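Local coordinates for protein Fe-S binding reductase, putative (Thermus thermophilus, PDB 2D4P) that is of unknown function but belongs to the acetyltransferase (GNAT) clan and may transfer acyl groups other than amino-acyl ones, at residues F6-L11 with V23-L28; D12-L17 with M47-A52; T34-L39 with V84-D89. All coordinates share one frame; numbering follows the deposited sequence.

How the contacts relate
Contacts 1 and 2 lie side by side, their centres about 9 Å apart, where helices 11-16 and 25-34 meet one face of the central sheet. Contact 3 joins the lead-in to strand 38-42, and the strand's first residue, to helix 73-89 on the other face, with its centre about 17 Å from that of contact 1 and about 15 Å from that of contact 2. Phe6 of contact 1 links all three: its CZ is 3.8 Å from Leu51 CD2 of contact 2 and 3.6 Å from Ser37 CB of contact 3. Strands 38-42 and 45-56 are sheet neighbours, and the probable backbone bond from Ala50 N to Phe38 O (2.9 Å) ties contact 2 to contact 3.

Contact 1 (F6-L11 with V23-L28); sequences FTEEDL and VSLGAL
Asp10 OD2 has two grips on it: Thr7 N donates to its anti lone pair, the one turned away from OD1, at 2.9 Å along a nearly straight line (169°), and Arg4 NH1 forms a salt bridge with it. An aspartate suits this turn because its short carboxylate can reach back over one 3-10 turn, while Asp10 N returns a backbone bond to Thr7 O.

The face of the turn so held receives Leu28. With CG anti to its own backbone N (chi1 -179°), Leu28 drives both methyls into the bend of 6-11. Leu28 CD1 lies 3.5 Å from Leu11 CA, beside the Leu11 CB, and Leu28 CD2 lies 3.7 Å from Glu8 CA. A branched leucine end fits such a bend, since the two methyls straddle Thr7 O, CD1 going on to Leu11 and CD2 to Glu8. Phe6 runs past Leu28 in the opposite direction, its CD1 against the Leu28 CG. The chi1 of 49° puts the ring in the crowded position between backbone N and carbonyl carbon, and brings its edge to the Leu28 carbonyl, with Phe6 CE1 3.5 Å from Leu28 O and the oxygen near the ring plane.

Leu11 crosses Leu28 obliquely and extends CD1 to 3.5 Å from Val23 O, just before the helix. There Ser24 is the N-cap, its OG accepting from Ala27 N at 3.0 Å. At the more exposed margin the aliphatic part of Glu8 does apolar work: its CG meets Leu25 CD1 at 3.8 Å, and its carboxylate forms a salt bridge with Arg29.

The contact thus packs the connection between strand 2-4 and helix 11-16 against the first turn of helix 25-34, while the Phe6 side chain also touches Phe31 and Ala32 of that helix and Leu51 of strand 45-56.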
# COMPACT_ATOMS: atom_id res chain seq x y z
N PHE A 6 1.83 -11.42 -2.60
CA PHE A 6 0.93 -12.35 -1.96
C PHE A 6 0.14 -13.11 -3.03
O PHE A 6 0.01 -12.67 -4.20
CB PHE A 6 -0.00 -11.69 -0.91
CG PHE A 6 -0.70 -10.45 -1.40
CD1 PHE A 6 -1.77 -10.54 -2.27
CD2 PHE A 6 -0.26 -9.18 -1.02
CE1 PHE A 6 -2.40 -9.40 -2.73
CE2 PHE A 6 -0.90 -8.03 -1.47
CZ PHE A 6 -1.96 -8.14 -2.35
N THR A 7 -0.37 -14.26 -2.60
CA THR A 7 -1.24 -15.14 -3.41
C THR A 7 -2.51 -15.46 -2.66
O THR A 7 -2.71 -15.03 -1.52
CB THR A 7 -0.54 -16.47 -3.80
OG1 THR A 7 -0.38 -17.30 -2.64
CG2 THR A 7 0.89 -16.21 -4.31
N GLU A 8 -3.37 -16.24 -3.30
CA GLU A 8 -4.67 -16.56 -2.69
C GLU A 8 -4.52 -17.27 -1.36
O GLU A 8 -5.36 -17.13 -0.48
CB GLU A 8 -5.53 -17.35 -3.67
CG GLU A 8 -5.98 -16.47 -4.82
CD GLU A 8 -6.80 -17.21 -5.86
OE1 GLU A 8 -7.43 -18.24 -5.50
OE2 GLU A 8 -6.81 -16.74 -7.03
N GLU A 9 -3.41 -17.99 -1.21
CA GLU A 9 -3.09 -18.73 0.01
C GLU A 9 -2.88 -17.80 1.21
O GLU A 9 -2.95 -18.25 2.36
CB GLU A 9 -1.85 -19.60 -0.21
CG GLU A 9 -2.10 -20.85 -1.07
CD GLU A 9 -2.31 -20.58 -2.58
OE1 GLU A 9 -1.84 -19.55 -3.12
OE2 GLU A 9 -2.97 -21.43 -3.24
N ASP A 10 -2.63 -16.52 0.93
CA ASP A 10 -2.37 -15.51 1.93
C ASP A 10 -3.60 -14.74 2.39
O ASP A 10 -3.49 -13.79 3.16
CB ASP A 10 -1.39 -14.49 1.36
CG ASP A 10 -0.03 -15.07 1.13
OD1 ASP A 10 0.51 -15.77 2.02
OD2 ASP A 10 0.59 -14.87 0.08
N LEU A 11 -4.77 -15.13 1.93
CA LEU A 11 -5.98 -14.41 2.30
C LEU A 11 -6.15 -14.22 3.84
O LEU A 11 -6.34 -13.10 4.32
CB LEU A 11 -7.20 -15.07 1.63
CG LEU A 11 -8.54 -14.38 1.85
CD1 LEU A 11 -8.55 -12.97 1.31
CD2 LEU A 11 -9.64 -15.23 1.22
N VAL A 23 -10.33 -7.79 3.57
CA VAL A 23 -9.92 -7.90 2.18
C VAL A 23 -10.62 -9.12 1.63
O VAL A 23 -10.50 -10.23 2.17
CB VAL A 23 -8.37 -8.10 2.07
CG1 VAL A 23 -7.93 -8.15 0.61
CG2 VAL A 23 -7.64 -7.00 2.83
N SER A 24 -11.38 -8.92 0.56
CA SER A 24 -12.03 -10.05 -0.09
C SER A 24 -11.04 -10.80 -0.98
O SER A 24 -9.98 -10.28 -1.35
CB SER A 24 -13.22 -9.59 -0.95
OG SER A 24 -12.75 -8.81 -2.06
N LEU A 25 -11.41 -12.02 -1.33
CA LEU A 25 -10.66 -12.79 -2.30
C LEU A 25 -10.57 -12.06 -3.63
O LEU A 25 -9.53 -12.10 -4.26
CB LEU A 25 -11.31 -14.15 -2.55
CG LEU A 25 -10.59 -15.13 -3.48
CD1 LEU A 25 -9.17 -15.37 -3.01
CD2 LEU A 25 -11.36 -16.44 -3.54
N GLY A 26 -11.67 -11.40 -4.03
CA GLY A 26 -11.68 -10.64 -5.26
C GLY A 26 -10.67 -9.51 -5.23
O GLY A 26 -9.94 -9.28 -6.21
N ALA A 27 -10.61 -8.81 -4.11
CA ALA A 27 -9.66 -7.72 -3.92
C ALA A 27 -8.22 -8.26 -3.91
O ALA A 27 -7.37 -7.71 -4.58
CB ALA A 27 -9.95 -6.95 -2.64
N LEU A 28 -7.99 -9.35 -3.20
CA LEU A 28 -6.67 -9.97 -3.16
C LEU A 28 -6.21 -10.32 -4.58
O LEU A 28 -5.09 -9.98 -4.97
CB LEU A 28 -6.70 -11.23 -2.28
CG LEU A 28 -5.37 -12.00 -2.10
CD1 LEU A 28 -5.43 -12.87 -0.85
CD2 LEU A 28 -5.05 -12.89 -3.29

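Contact 2 (D12-L17 with M47-A52); sequences DRLNRL and MGFALA
Leu17 makes the closest approach, laying its two methyls on the backbone of the strand: Leu17 CD1 is 3.3 Å from Gly48 N and CD2 is 3.5 Å from Met47 C. Leu17 CB meets the edge of the Phe49 ring, 3.8 Å from Phe49 CD2. Leu14 completes the first shell, crossing Phe49 obliquely with its CD2 3.5 Å from Phe49 CB. An alanine in place of Leu17 would remove CG and both methyls, keeping only the CB contact with Phe49, and would probably loosen the packing on the Met47-Gly48 peptide.

Phe49 takes the crowded chi1 of 68°, which sets its CD2-CE2 edge against Leu17 CB. Leu17 N donates to Leu14 O, a bond that helps hold the two leucines side by side. In the strand, two successive residues, Met47 and Gly48, pair with the single Ala40, a classic beta bulge; Gly48, with phi near 172°, has a conformation that glycine adopts readily.

Farther out, Leu39 of strand 38-42 touches both leucines, and Pro46 touches Leu17. Helix 11-16 therefore rests across strands 38-42 and 45-56 of a mixed sheet with helices on both faces, consistent with a GNAT-type fold, with Asn15 tied to Val23 ahead of helix 25-34.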
# COMPACT_ATOMS: atom_id res chain seq x y z
N ASP A 12 -6.02 -15.30 4.61
CA ASP A 12 -6.08 -15.22 6.08
C ASP A 12 -5.04 -14.31 6.73
O ASP A 12 -5.35 -13.58 7.65
CB ASP A 12 -5.97 -16.62 6.69
CG ASP A 12 -7.20 -17.45 6.43
OD1 ASP A 12 -8.20 -16.86 6.00
OD2 ASP A 12 -7.26 -18.68 6.65
N ARG A 13 -3.80 -14.38 6.25
CA ARG A 13 -2.72 -13.53 6.71
C ARG A 13 -3.05 -12.06 6.48
O ARG A 13 -2.84 -11.24 7.37
CB ARG A 13 -1.43 -13.83 5.95
CG ARG A 13 -0.75 -15.13 6.28
CD ARG A 13 0.52 -15.27 5.48
NE ARG A 13 1.34 -16.42 5.85
CZ ARG A 13 1.20 -17.63 5.35
NH1 ARG A 13 0.24 -17.89 4.47
NH2 ARG A 13 2.02 -18.60 5.76
N LEU A 14 -3.56 -11.73 5.29
CA LEU A 14 -3.95 -10.35 5.01
C LEU A 14 -5.03 -9.90 5.99
O LEU A 14 -4.96 -8.83 6.55
CB LEU A 14 -4.46 -10.18 3.59
CG LEU A 14 -3.41 -10.32 2.47
CD1 LEU A 14 -4.08 -9.96 1.13
CD2 LEU A 14 -2.26 -9.42 2.71
N ASN A 15 -6.01 -10.76 6.21
CA ASN A 15 -7.16 -10.39 7.03
C ASN A 15 -6.79 -10.33 8.49
O ASN A 15 -7.39 -9.59 9.26
CB ASN A 15 -8.32 -11.32 6.71
CG ASN A 15 -9.05 -10.88 5.47
OD1 ASN A 15 -9.69 -9.84 5.48
ND2 ASN A 15 -8.91 -11.63 4.38
N ARG A 16 -5.76 -11.07 8.89
CA ARG A 16 -5.23 -10.92 10.25
C ARG A 16 -4.70 -9.49 10.48
O ARG A 16 -4.66 -9.02 11.62
CB ARG A 16 -4.13 -11.95 10.54
CG ARG A 16 -4.64 -13.25 11.11
CD ARG A 16 -3.57 -14.33 11.17
NE ARG A 16 -2.57 -13.99 12.19
CZ ARG A 16 -1.38 -14.58 12.32
NH1 ARG A 16 -0.99 -15.54 11.47
NH2 ARG A 16 -0.56 -14.18 13.30
N LEU A 17 -4.27 -8.83 9.40
CA LEU A 17 -3.78 -7.45 9.43
C LEU A 17 -4.83 -6.39 9.09
O LEU A 17 -4.55 -5.20 9.18
CB LEU A 17 -2.63 -7.27 8.44
CG LEU A 17 -1.40 -8.13 8.73
CD1 LEU A 17 -0.61 -8.36 7.44
CD2 LEU A 17 -0.55 -7.51 9.84
N MET A 47 2.98 -9.07 9.10
CA MET A 47 3.33 -7.81 9.72
C MET A 47 2.77 -6.58 9.00
O MET A 47 2.80 -5.49 9.55
CB MET A 47 4.85 -7.68 9.85
CG MET A 47 5.47 -8.59 10.94
SD MET A 47 4.87 -8.18 12.59
CE MET A 47 5.76 -6.64 12.91
N GLY A 48 2.28 -6.75 7.77
CA GLY A 48 1.67 -5.65 7.07
C GLY A 48 1.35 -6.01 5.64
O GLY A 48 1.76 -7.07 5.14
N PHE A 49 0.64 -5.12 4.97
CA PHE A 49 0.43 -5.28 3.53
C PHE A 49 0.18 -3.93 2.89
O PHE A 49 -0.22 -2.98 3.56
CB PHE A 49 -0.72 -6.27 3.24
CG PHE A 49 -2.10 -5.77 3.65
CD1 PHE A 49 -2.84 -4.93 2.83
CD2 PHE A 49 -2.68 -6.21 4.82
CE1 PHE A 49 -4.09 -4.49 3.21
CE2 PHE A 49 -3.94 -5.77 5.21
CZ PHE A 49 -4.64 -4.93 4.39
N ALA A 50 0.43 -3.86 1.59
CA ALA A 50 0.14 -2.67 0.80
C ALA A 50 -0.63 -3.09 -0.44
O ALA A 50 -0.19 -3.99 -1.15
CB ALA A 50 1.42 -1.94 0.40
N LEU A 51 -1.79 -2.46 -0.66
CA LEU A 51 -2.58 -2.65 -1.88
C LEU A 51 -2.36 -1.41 -2.72
O LEU A 51 -2.70 -0.33 -2.29
CB LEU A 51 -4.06 -2.77 -1.55
CG LEU A 51 -4.38 -3.84 -0.51
CD1 LEU A 51 -5.89 -3.91 -0.40
CD2 LEU A 51 -3.76 -5.20 -0.82
N ALA A 52 -1.74 -1.60 -3.87
CA ALA A 52 -1.37 -0.50 -4.75
C ALA A 52 -1.60 -0.87 -6.21
O ALA A 52 -1.61 -2.04 -6.58
CB ALA A 52 0.07 -0.07 -4.52

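Contact 3 (T34-L39 with V84-D89); sequences TGHSFL and VKSAYD
One hydrogen bond joins the two segments: His36 ND1 donates to Ser86 OG at 2.8 Å, nearly straight at 169° and only 8° out of the imidazole plane. Serine suits this place because its small hydroxyl serves twice, donating in turn to Val83 O one helical turn back. With chi1 77°, Ser86 OG sits between its own backbone N and carbonyl carbon, where it can meet both partners. Within 34-39, Thr34 OG1 accepts from His36 N at 3.0 Å, an ST turn that positions the histidine just before strand 38-42.

The van der Waals contacts also gather round Ser86. Ser86 CB lies 3.4 Å from Gly35 O and 4.0 Å from Phe38 CZ, while His36 CE1 sits 3.4 Å from Ser86 O. As the chain leaves helix 25-34, phi is positive at Gly35, a region where a residue without a side chain is at ease. Phe38 lays its ring edge near the Ser86 hydroxyl and continues on to Leu79, Ala82 and Val83.

Donation by ND1 means that the imidazole carries a proton there, and the chain from ND1 through the serine hydroxyl to Val83 O gives this helix-to-sheet junction a directional polar link alongside the apolar ring of Phe38.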
# COMPACT_ATOMS: atom_id res chain seq x y z
N THR A 34 -1.53 -6.61 -9.92
CA THR A 34 -0.99 -5.27 -10.27
C THR A 34 0.50 -5.27 -10.45
O THR A 34 1.04 -4.47 -11.23
CB THR A 34 -1.30 -4.19 -9.22
OG1 THR A 34 -0.76 -4.59 -7.95
CG2 THR A 34 -2.81 -4.00 -9.00
N GLY A 35 1.18 -6.14 -9.71
CA GLY A 35 2.64 -6.07 -9.56
C GLY A 35 3.16 -4.98 -8.64
O GLY A 35 4.35 -4.76 -8.57
N HIS A 36 2.26 -4.32 -7.92
CA HIS A 36 2.57 -3.21 -7.02
C HIS A 36 2.16 -3.45 -5.57
O HIS A 36 2.34 -2.58 -4.73
CB HIS A 36 1.91 -1.92 -7.54
CG HIS A 36 2.40 -1.50 -8.90
ND1 HIS A 36 3.74 -1.22 -9.14
CD2 HIS A 36 1.77 -1.39 -10.09
CE1 HIS A 36 3.88 -0.90 -10.41
NE2 HIS A 36 2.71 -1.01 -11.01
N SER A 37 1.64 -4.63 -5.27
CA SER A 37 1.07 -4.93 -3.95
C SER A 37 1.92 -6.01 -3.25
O SER A 37 2.41 -6.94 -3.89
CB SER A 37 -0.38 -5.39 -4.10
OG SER A 37 -1.15 -4.37 -4.72
N PHE A 38 2.09 -5.84 -1.94
CA PHE A 38 3.02 -6.65 -1.16
C PHE A 38 2.50 -7.02 0.22
O PHE A 38 1.66 -6.34 0.78
CB PHE A 38 4.36 -5.91 -1.04
CG PHE A 38 4.99 -5.67 -2.34
CD1 PHE A 38 4.73 -4.52 -3.05
CD2 PHE A 38 5.79 -6.66 -2.92
CE1 PHE A 38 5.24 -4.34 -4.28
CE2 PHE A 38 6.35 -6.47 -4.18
CZ PHE A 38 6.09 -5.30 -4.85
N LEU A 39 3.05 -8.11 0.74
CA LEU A 39 2.87 -8.56 2.12
C LEU A 39 4.22 -8.48 2.83
O LEU A 39 5.26 -8.82 2.23
CB LEU A 39 2.39 -10.02 2.10
CG LEU A 39 2.19 -10.79 3.42
CD1 LEU A 39 1.00 -10.22 4.21
CD2 LEU A 39 1.96 -12.26 3.13
N VAL A 84 7.64 1.37 -4.12
CA VAL A 84 8.46 2.33 -4.87
C VAL A 84 9.32 1.58 -5.87
O VAL A 84 9.40 1.98 -7.03
CB VAL A 84 9.28 3.27 -3.93
CG1 VAL A 84 10.36 4.03 -4.69
CG2 VAL A 84 8.35 4.24 -3.26
N LYS A 85 10.01 0.54 -5.43
CA LYS A 85 10.81 -0.26 -6.36
C LYS A 85 9.98 -0.77 -7.56
O LYS A 85 10.40 -0.67 -8.71
CB LYS A 85 11.45 -1.45 -5.66
CG LYS A 85 12.35 -2.25 -6.58
CD LYS A 85 12.95 -3.41 -5.85
CE LYS A 85 13.95 -4.14 -6.73
NZ LYS A 85 13.33 -4.61 -7.99
N SER A 86 8.79 -1.29 -7.28
CA SER A 86 7.91 -1.81 -8.33
C SER A 86 7.47 -0.68 -9.30
O SER A 86 7.27 -0.88 -10.50
CB SER A 86 6.72 -2.53 -7.73
OG SER A 86 5.72 -1.64 -7.21
N ALA A 87 7.36 0.54 -8.78
CA ALA A 87 7.04 1.69 -9.60
C ALA A 87 8.22 2.10 -10.46
O ALA A 87 8.09 2.33 -11.67
CB ALA A 87 6.60 2.83 -8.70
N TYR A 88 9.40 2.20 -9.87
CA TYR A 88 10.61 2.51 -10.64
C TYR A 88 10.77 1.51 -11.78
O TYR A 88 11.00 1.88 -12.95
CB TYR A 88 11.86 2.41 -9.77
CG TYR A 88 12.32 3.71 -9.11
CD1 TYR A 88 12.72 4.82 -9.84
CD2 TYR A 88 12.40 3.77 -7.73
CE1 TYR A 88 13.15 6.01 -9.17
CE2 TYR A 88 12.81 4.90 -7.06
CZ TYR A 88 13.18 6.03 -7.77
OH TYR A 88 13.61 7.12 -7.04
N ASP A 89 10.60 0.23 -11.45
CA ASP A 89 10.81 -0.82 -12.43
C ASP A 89 9.81 -0.75 -13.58
O ASP A 89 10.15 -1.13 -14.70
CB ASP A 89 10.77 -2.23 -11.80
CG ASP A 89 11.97 -2.54 -10.93
OD1 ASP A 89 13.01 -1.83 -10.95
OD2 ASP A 89 11.94 -3.53 -10.16